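Local coordinates for ribulose bisphosphate carboxylase (Pyrococcus horikoshii, PDB 2D69), which catalyses the carboxylation of ribulose 1,5-bisphosphate to 3-phosphoglycerate as a form III Rubisco built of large subunits alone, at the interface of chains A and B. Coordinates in Å, arbitrary orientation; residue numbers count along the deposited sequence, not the author numbering. Chains: chain A/B, Ribulose bisphosphate carboxylase.

Contact 1: the interface of chains A and B. Residues chain A 163, 189-190, 192-194, 228; chain B 92-94, 100, 103.
The loop from A:Glu189 to A:Phe194 lies against the 3-10 turn 90-92 and helix 98-105 of chain B, with A:Ser193 and A:Phe194 in extended backbone conformations. This is part of the Rubisco dimer interface, where the N-terminal domain of one subunit packs on the catalytic domain of the other. A:Thr192 makes a short hydrogen bond: its hydroxyl OG1 donates to the carboxylate oxygen OE1 of B:Glu94 at 2.7 Å, meeting it on the anti side, 24° out of the carboxylate plane. B:Glu94 gets there with CG anti to its backbone N (chi1 172°) and an extended chain, crossing A:Thr192 at about a right angle. B:Glu94 OE1 also binds a water at 2.8 Å, which meets A:Thr228 O. The A:Thr192 side chain meets B:Gln100 CG with both OG1 and CG2. The A:Phe194 ring turns CE2 toward the carbonyl O of B:Leu92, and A:Met163 brings its bent chain to the same residue, CE lying 3.9 Å from B:Leu92 CD2. B:Ser103 OG must share its hydrogen between A:Glu189 O, met from above the carbonyl plane, and B:Gln100 O, the better placed, at 2.8 Å in plane on a lone pair. As modelled, A:Asn190 OD1 faces B:Ser103 O and B:Gln100 OE1 faces A:Asn190 O, so both amide orientations are doubtful; exchanging OE1 and NE2 of B:Gln100 would supply a donor. A water bound to A:Glu189 OE1, on a predicted magnesium ligand, lies 2.7 Å from B:Ser103 O.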
loop_
_atom_site.group_PDB
_atom_site.type_symbol
_atom_site.label_atom_id
_atom_site.label_comp_id
_atom_site.label_asym_id
_atom_site.label_seq_id
_atom_site.Cartn_x
_atom_site.Cartn_y
_atom_site.Cartn_z
ATOM N N MET A 163 7.754 28.689 -28.667
ATOM C CA MET A 163 6.441 28.113 -28.355
ATOM C C MET A 163 5.603 27.807 -29.595
ATOM O O MET A 163 5.875 28.334 -30.658
ATOM C CB MET A 163 5.690 29.092 -27.443
ATOM C CG MET A 163 6.528 29.526 -26.232
ATOM S SD MET A 163 6.333 28.399 -24.823
ATOM C CE MET A 163 4.918 29.314 -24.031
ATOM N N GLU A 189 12.330 27.606 -21.598
ATOM C CA GLU A 189 11.917 27.750 -20.210
ATOM C C GLU A 189 10.414 27.945 -20.014
ATOM O O GLU A 189 9.876 27.628 -18.967
ATOM C CB GLU A 189 12.719 28.879 -19.537
ATOM C CG GLU A 189 12.339 30.326 -19.895
ATOM C CD GLU A 189 12.920 30.851 -21.205
ATOM O OE1 GLU A 189 12.525 31.991 -21.613
ATOM O OE2 GLU A 189 13.731 30.130 -21.852
ATOM N N ASN A 190 9.753 28.476 -21.015
ATOM C CA ASN A 190 8.284 28.626 -21.017
ATOM C C ASN A 190 7.515 27.390 -21.478
ATOM O O ASN A 190 6.326 27.312 -21.273
ATOM C CB ASN A 190 7.885 29.769 -21.987
ATOM C CG ASN A 190 8.539 31.075 -21.626
ATOM O OD1 ASN A 190 9.055 31.222 -20.512
ATOM N ND2 ASN A 190 8.505 32.034 -22.537
ATOM N N THR A 192 6.225 23.971 -21.344
ATOM C CA THR A 192 6.016 22.864 -20.395
ATOM C C THR A 192 5.061 21.818 -20.948
ATOM O O THR A 192 5.481 20.776 -21.483
ATOM C CB THR A 192 5.534 23.417 -19.073
ATOM O OG1 THR A 192 4.427 24.330 -19.256
ATOM C CG2 THR A 192 6.650 24.239 -18.411
ATOM N N SER A 193 3.783 22.145 -20.875
ATOM C CA SER A 193 2.723 21.254 -21.262
ATOM C C SER A 193 1.542 22.079 -21.686
ATOM O O SER A 193 1.138 22.944 -20.945
ATOM C CB SER A 193 2.285 20.291 -20.148
ATOM O OG SER A 193 1.571 19.233 -20.764
ATOM N N PHE A 194 1.035 21.811 -22.904
ATOM C CA PHE A 194 -0.113 22.497 -23.463
ATOM C C PHE A 194 -1.101 21.506 -24.080
ATOM O O PHE A 194 -0.696 20.327 -24.430
ATOM C CB PHE A 194 0.390 23.515 -24.501
ATOM C CG PHE A 194 1.522 24.388 -23.998
ATOM C CD1 PHE A 194 2.839 24.080 -24.298
ATOM C CD2 PHE A 194 1.263 25.489 -23.218
ATOM C CE1 PHE A 194 3.876 24.882 -23.808
ATOM C CE2 PHE A 194 2.284 26.261 -22.711
ATOM C CZ PHE A 194 3.598 25.953 -23.014
ATOM N N THR A 228 9.473 21.632 -15.374
ATOM C CA THR A 228 9.083 22.705 -14.460
ATOM C C THR A 228 7.545 22.738 -14.301
ATOM O O THR A 228 6.799 22.594 -15.275
ATOM C CB THR A 228 9.553 24.031 -15.002
ATOM O OG1 THR A 228 10.955 24.021 -15.200
ATOM C CG2 THR A 228 9.302 25.168 -14.029
ATOM N N LEU B 92 -0.547 30.486 -24.537
ATOM C CA LEU B 92 0.830 30.556 -24.078
ATOM C C LEU B 92 1.039 29.861 -22.769
ATOM O O LEU B 92 2.187 29.656 -22.385
ATOM C CB LEU B 92 1.283 32.003 -23.888
ATOM C CG LEU B 92 1.625 32.702 -25.190
ATOM C CD1 LEU B 92 1.680 34.159 -24.879
ATOM C CD2 LEU B 92 2.933 32.187 -25.762
ATOM N N PHE B 93 -0.057 29.512 -22.076
ATOM C CA PHE B 93 0.006 29.133 -20.670
ATOM C C PHE B 93 -0.465 27.701 -20.364
ATOM O O PHE B 93 -1.395 27.157 -20.989
ATOM C CB PHE B 93 -0.777 30.119 -19.838
ATOM C CG PHE B 93 -0.281 31.552 -19.992
ATOM C CD1 PHE B 93 1.061 31.855 -19.824
ATOM C CD2 PHE B 93 -1.147 32.569 -20.338
ATOM C CE1 PHE B 93 1.555 33.107 -20.022
ATOM C CE2 PHE B 93 -0.654 33.846 -20.546
ATOM C CZ PHE B 93 0.700 34.115 -20.367
ATOM N N GLU B 94 0.244 27.094 -19.424
ATOM C CA GLU B 94 -0.175 25.881 -18.785
ATOM C C GLU B 94 -1.056 26.295 -17.677
ATOM O O GLU B 94 -0.611 26.787 -16.634
ATOM C CB GLU B 94 1.008 25.040 -18.304
ATOM C CG GLU B 94 0.574 23.840 -17.449
ATOM C CD GLU B 94 1.654 22.784 -17.210
ATOM O OE1 GLU B 94 2.887 22.983 -17.461
ATOM O OE2 GLU B 94 1.238 21.691 -16.822
ATOM N N GLN B 100 4.669 28.246 -14.429
ATOM C CA GLN B 100 4.898 28.450 -15.854
ATOM C C GLN B 100 4.529 29.869 -16.323
ATOM O O GLN B 100 5.239 30.498 -17.116
ATOM C CB GLN B 100 4.160 27.389 -16.648
ATOM C CG GLN B 100 4.486 27.414 -18.156
ATOM C CD GLN B 100 3.608 28.368 -18.978
ATOM O OE1 GLN B 100 3.948 28.705 -20.153
ATOM N NE2 GLN B 100 2.476 28.774 -18.409
ATOM N N SER B 103 7.492 31.889 -15.419
ATOM C CA SER B 103 8.596 31.555 -16.296
ATOM C C SER B 103 8.465 32.382 -17.609
ATOM O O SER B 103 9.461 32.885 -18.124
ATOM C CB SER B 103 8.731 30.043 -16.491
ATOM O OG SER B 103 7.883 29.603 -17.546
HETATM O O HOH W 1 4.103 24.048 -15.185
HETATM O O HOH W 2 11.535 33.418 -19.835
#

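Contact 2: the interface of chains A and B. Residues chain A 231, 259-260, 263; chain B 230-232.
A two-fold symmetric, helix-to-helix interface pairs the catalytic domains of chains A and B near the dimer axis, and contributes to the dimer interface within the octamer. A:Val231 and B:Val231, each the first residue of its helix, reach toward each other tip to tip, with A:Val231 CG1 at 3.8 Å from B:Val231 CG2. That CG2 methyl is enclosed by helix 258-271 of chain A as well: it sits over CA of A:Ala260 and lies 3.7 Å from CB of A:Tyr263, whose side chain crosses the valine at about a right angle. The backbone N-H of B:Val231 is aimed at A:Ser259 O, a weak hydrogen bond of 3.4 Å from N to O, so this carbonyl may weakly take up the first N-H of helix 231-243. The hydroxyl OG of A:Ser259 lies only beside B:Val231 N, 3.1 Å off, with the N-H turned away, a close approach and no bond. Nearby, A:Tyr263 holds its CG anti to the backbone N (chi1 173°), which carries the ring outward to B:Asn232. There the amide lies by the CD1 and CE1 side of the ring, partly above it, the ring and amide planes 34° apart. This contact is van der Waals in kind, and A:Tyr263 loses 56 Å² of surface to chain B. CB of B:Asn232 lies 3.7 Å from A:Tyr263 CE1. The amide nitrogen ND2 of B:Asn232 comes to 3.4 Å from A:Tyr263 CD1.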
loop_
_atom_site.group_PDB
_atom_site.type_symbol
_atom_site.label_atom_id
_atom_site.label_comp_id
_atom_site.label_asym_id
_atom_site.label_seq_id
_atom_site.Cartn_x
_atom_site.Cartn_y
_atom_site.Cartn_z
ATOM N N VAL A 231 5.415 21.155 -7.648
ATOM C CA VAL A 231 6.407 20.108 -7.383
ATOM C C VAL A 231 5.910 18.688 -7.683
ATOM O O VAL A 231 6.659 17.864 -8.200
ATOM C CB VAL A 231 6.975 20.039 -5.928
ATOM C CG1 VAL A 231 8.470 19.796 -6.017
ATOM C CG2 VAL A 231 6.713 21.212 -5.149
ATOM N N SER A 259 13.091 25.102 -2.414
ATOM C CA SER A 259 12.378 24.035 -1.727
ATOM C C SER A 259 12.065 22.898 -2.671
ATOM O O SER A 259 12.346 21.694 -2.364
ATOM C CB SER A 259 11.098 24.570 -1.092
ATOM O OG SER A 259 10.408 23.493 -0.484
ATOM N N ALA A 260 11.571 23.258 -3.838
ATOM C CA ALA A 260 11.266 22.229 -4.840
ATOM C C ALA A 260 12.529 21.623 -5.381
ATOM O O ALA A 260 12.553 20.448 -5.593
ATOM C CB ALA A 260 10.490 22.785 -5.938
ATOM N N TYR A 263 14.058 18.976 -3.034
ATOM C CA TYR A 263 13.343 17.707 -3.109
ATOM C C TYR A 263 13.562 17.002 -4.436
ATOM O O TYR A 263 13.735 15.743 -4.493
ATOM C CB TYR A 263 11.859 17.931 -2.806
ATOM C CG TYR A 263 11.048 16.678 -3.031
ATOM C CD1 TYR A 263 11.225 15.561 -2.199
ATOM C CD2 TYR A 263 10.175 16.571 -4.083
ATOM C CE1 TYR A 263 10.513 14.390 -2.387
ATOM C CE2 TYR A 263 9.456 15.391 -4.281
ATOM C CZ TYR A 263 9.637 14.307 -3.423
ATOM O OH TYR A 263 8.930 13.159 -3.604
ATOM N N PRO B 230 12.799 21.962 2.512
ATOM C CA PRO B 230 12.587 21.117 1.340
ATOM C C PRO B 230 11.139 20.586 1.334
ATOM O O PRO B 230 10.644 20.295 2.402
ATOM C CB PRO B 230 13.599 19.975 1.549
ATOM C CG PRO B 230 14.559 20.495 2.459
ATOM C CD PRO B 230 13.957 21.521 3.298
ATOM N N VAL B 231 10.489 20.485 0.175
ATOM C CA VAL B 231 9.038 20.369 0.180
ATOM C C VAL B 231 8.555 19.139 0.910
ATOM O O VAL B 231 7.562 19.245 1.566
ATOM C CB VAL B 231 8.281 20.231 -1.174
ATOM C CG1 VAL B 231 7.107 21.243 -1.192
ATOM C CG2 VAL B 231 9.118 20.308 -2.280
ATOM N N ASN B 232 9.168 17.998 0.689
ATOM C CA ASN B 232 8.773 16.801 1.391
ATOM C C ASN B 232 8.797 16.973 2.912
ATOM O O ASN B 232 7.921 16.468 3.625
ATOM C CB ASN B 232 9.613 15.590 0.981
ATOM C CG ASN B 232 11.102 15.761 1.328
ATOM O OD1 ASN B 232 11.696 14.859 1.894
ATOM N ND2 ASN B 232 11.703 16.876 0.931
#

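Contact 3: the interface of chains A and B. Residues chain A 189, 228-229, 252, 255; chain B 99, 102-103, 258-259.
A:Val255 and B:Val99 both hold CG1 anti to their backbone N (chi1 175° and 170°), and these methyls meet across the interface at 3.8 Å, from A:Val255 CG1 to B:Val99 CG1. In this Rubisco large-chain dimer, helix 98-105 of the N-terminal domain of chain B rests here on the loop at 228-229, the end of strand 248-252 and helix 253-256 of the alpha/beta barrel of chain A. The valines cross obliquely, and CG1 of B:Val99 is also pressed by the methyl CG2 of A:Thr228 at 3.4 Å, a tight contact. A:Thr228 is turned to it with CG2 anti to its backbone N, while its hydroxyl OG1, beside the backbone N, accepts the N-H of A:Asp252, OG1 to N 2.9 Å, which ties the loop to strand 248-252. One turn along the helix from B:Val99, CA of B:Ser103 packs on CG2 of A:Val255, and CB of B:Ser103 lies 3.4 Å from the carboxylate oxygen OD2 of A:Asp252. An alanine in place of B:Ser103 would probably leave the carbonyl of A:Glu189 without its hydroxyl donor and that loop freer to shift. Further along, a water bridges the chains, held by A:Val255 O at 2.8 Å and by the backbone N of B:Trp258. The residue after B:Trp258, B:Ser259, turns OG onto an in-plane lone pair of A:Gly229 O with a C=O to donor angle of 143°, the two oxygens 2.7 Å apart.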
loop_
_atom_site.group_PDB
_atom_site.type_symbol
_atom_site.label_atom_id
_atom_site.label_comp_id
_atom_site.label_asym_id
_atom_site.label_seq_id
_atom_site.Cartn_x
_atom_site.Cartn_y
_atom_site.Cartn_z
ATOM N N GLU A 189 12.330 27.606 -21.598
ATOM C CA GLU A 189 11.917 27.750 -20.210
ATOM C C GLU A 189 10.414 27.945 -20.014
ATOM O O GLU A 189 9.876 27.628 -18.967
ATOM C CB GLU A 189 12.719 28.879 -19.537
ATOM C CG GLU A 189 12.339 30.326 -19.895
ATOM C CD GLU A 189 12.920 30.851 -21.205
ATOM O OE1 GLU A 189 12.525 31.991 -21.613
ATOM O OE2 GLU A 189 13.731 30.130 -21.852
ATOM N N THR A 228 9.473 21.632 -15.374
ATOM C CA THR A 228 9.083 22.705 -14.460
ATOM C C THR A 228 7.545 22.738 -14.301
ATOM O O THR A 228 6.799 22.594 -15.275
ATOM C CB THR A 228 9.553 24.031 -15.002
ATOM O OG1 THR A 228 10.955 24.021 -15.200
ATOM C CG2 THR A 228 9.302 25.168 -14.029
ATOM N N GLY A 229 7.125 22.920 -13.043
ATOM C CA GLY A 229 5.747 22.929 -12.615
ATOM C C GLY A 229 5.645 22.940 -11.067
ATOM O O GLY A 229 6.648 22.894 -10.363
ATOM N N ASP A 252 13.571 25.032 -14.352
ATOM C CA ASP A 252 13.682 26.458 -14.174
ATOM C C ASP A 252 13.829 26.707 -12.649
ATOM O O ASP A 252 12.839 26.820 -11.941
ATOM C CB ASP A 252 12.437 27.247 -14.673
ATOM C CG ASP A 252 12.130 27.098 -16.177
ATOM O OD1 ASP A 252 13.010 26.612 -16.955
ATOM O OD2 ASP A 252 10.997 27.462 -16.678
ATOM N N VAL A 255 12.475 30.248 -10.812
ATOM C CA VAL A 255 11.027 30.315 -10.828
ATOM C C VAL A 255 10.423 29.205 -9.934
ATOM O O VAL A 255 9.513 29.438 -9.181
ATOM C CB VAL A 255 10.495 30.075 -12.266
ATOM C CG1 VAL A 255 9.036 30.030 -12.282
ATOM C CG2 VAL A 255 11.044 31.154 -13.254
ATOM N N VAL B 99 3.726 28.787 -11.777
ATOM C CA VAL B 99 5.127 28.619 -12.048
ATOM C C VAL B 99 5.413 28.887 -13.524
ATOM O O VAL B 99 6.311 29.640 -13.839
ATOM C CB VAL B 99 5.531 27.138 -11.699
ATOM C CG1 VAL B 99 6.938 26.806 -12.196
ATOM C CG2 VAL B 99 5.459 26.881 -10.165
ATOM N N PHE B 102 4.948 32.662 -14.531
ATOM C CA PHE B 102 6.101 33.476 -14.148
ATOM C C PHE B 102 7.365 33.125 -14.970
ATOM O O PHE B 102 8.184 33.977 -15.250
ATOM C CB PHE B 102 6.314 33.350 -12.630
ATOM C CG PHE B 102 5.497 34.356 -11.825
ATOM C CD1 PHE B 102 4.242 34.758 -12.259
ATOM C CD2 PHE B 102 6.031 34.978 -10.716
ATOM C CE1 PHE B 102 3.500 35.727 -11.581
ATOM C CE2 PHE B 102 5.304 35.933 -10.011
ATOM C CZ PHE B 102 4.034 36.321 -10.445
ATOM N N SER B 103 7.492 31.889 -15.419
ATOM C CA SER B 103 8.596 31.555 -16.296
ATOM C C SER B 103 8.465 32.382 -17.609
ATOM O O SER B 103 9.461 32.885 -18.124
ATOM C CB SER B 103 8.731 30.043 -16.491
ATOM O OG SER B 103 7.883 29.603 -17.546
ATOM N N TRP B 258 7.748 29.140 -5.715
ATOM C CA TRP B 258 6.385 29.024 -6.218
ATOM C C TRP B 258 5.983 27.576 -6.427
ATOM O O TRP B 258 4.800 27.252 -6.277
ATOM C CB TRP B 258 6.162 29.827 -7.526
ATOM C CG TRP B 258 6.242 31.327 -7.368
ATOM C CD1 TRP B 258 7.129 32.141 -7.980
ATOM C CD2 TRP B 258 5.411 32.169 -6.576
ATOM N NE1 TRP B 258 6.959 33.432 -7.556
ATOM C CE2 TRP B 258 5.870 33.490 -6.738
ATOM C CE3 TRP B 258 4.300 31.960 -5.781
ATOM C CZ2 TRP B 258 5.296 34.563 -6.093
ATOM C CZ3 TRP B 258 3.724 33.032 -5.156
ATOM C CH2 TRP B 258 4.218 34.318 -5.307
ATOM N N SER B 259 6.920 26.722 -6.839
ATOM C CA SER B 259 6.609 25.328 -7.075
ATOM C C SER B 259 6.176 24.620 -5.781
ATOM O O SER B 259 5.161 23.874 -5.759
ATOM C CB SER B 259 7.800 24.640 -7.681
ATOM O OG SER B 259 7.534 23.301 -7.881
HETATM O O HOH W 3 10.000 30.744 -6.709
HETATM O O HOH W 4 11.535 33.418 -19.835
#

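Contact 1 and contact 3 adjoin, their C-alpha centres about 8 Å apart, and share A:Glu189, A:Thr228 and B:Ser103; helix 98-105 of chain B serves both. Contact 2 lies about 13 Å from contact 3 and 20 Å from contact 1. Helix 258-271 links contacts 2 and 3, and Ser259 appears in both, as A:Ser259 beside B:Val231 at the start of helix 231-243 in contact 2, and as B:Ser259 bonded to A:Gly229 in contact 3. The centres of contacts 3 and 1 are about 9 and 11 Å from A:His278, a predicted catalytic residue, so the dimer interface probably also supports the active site.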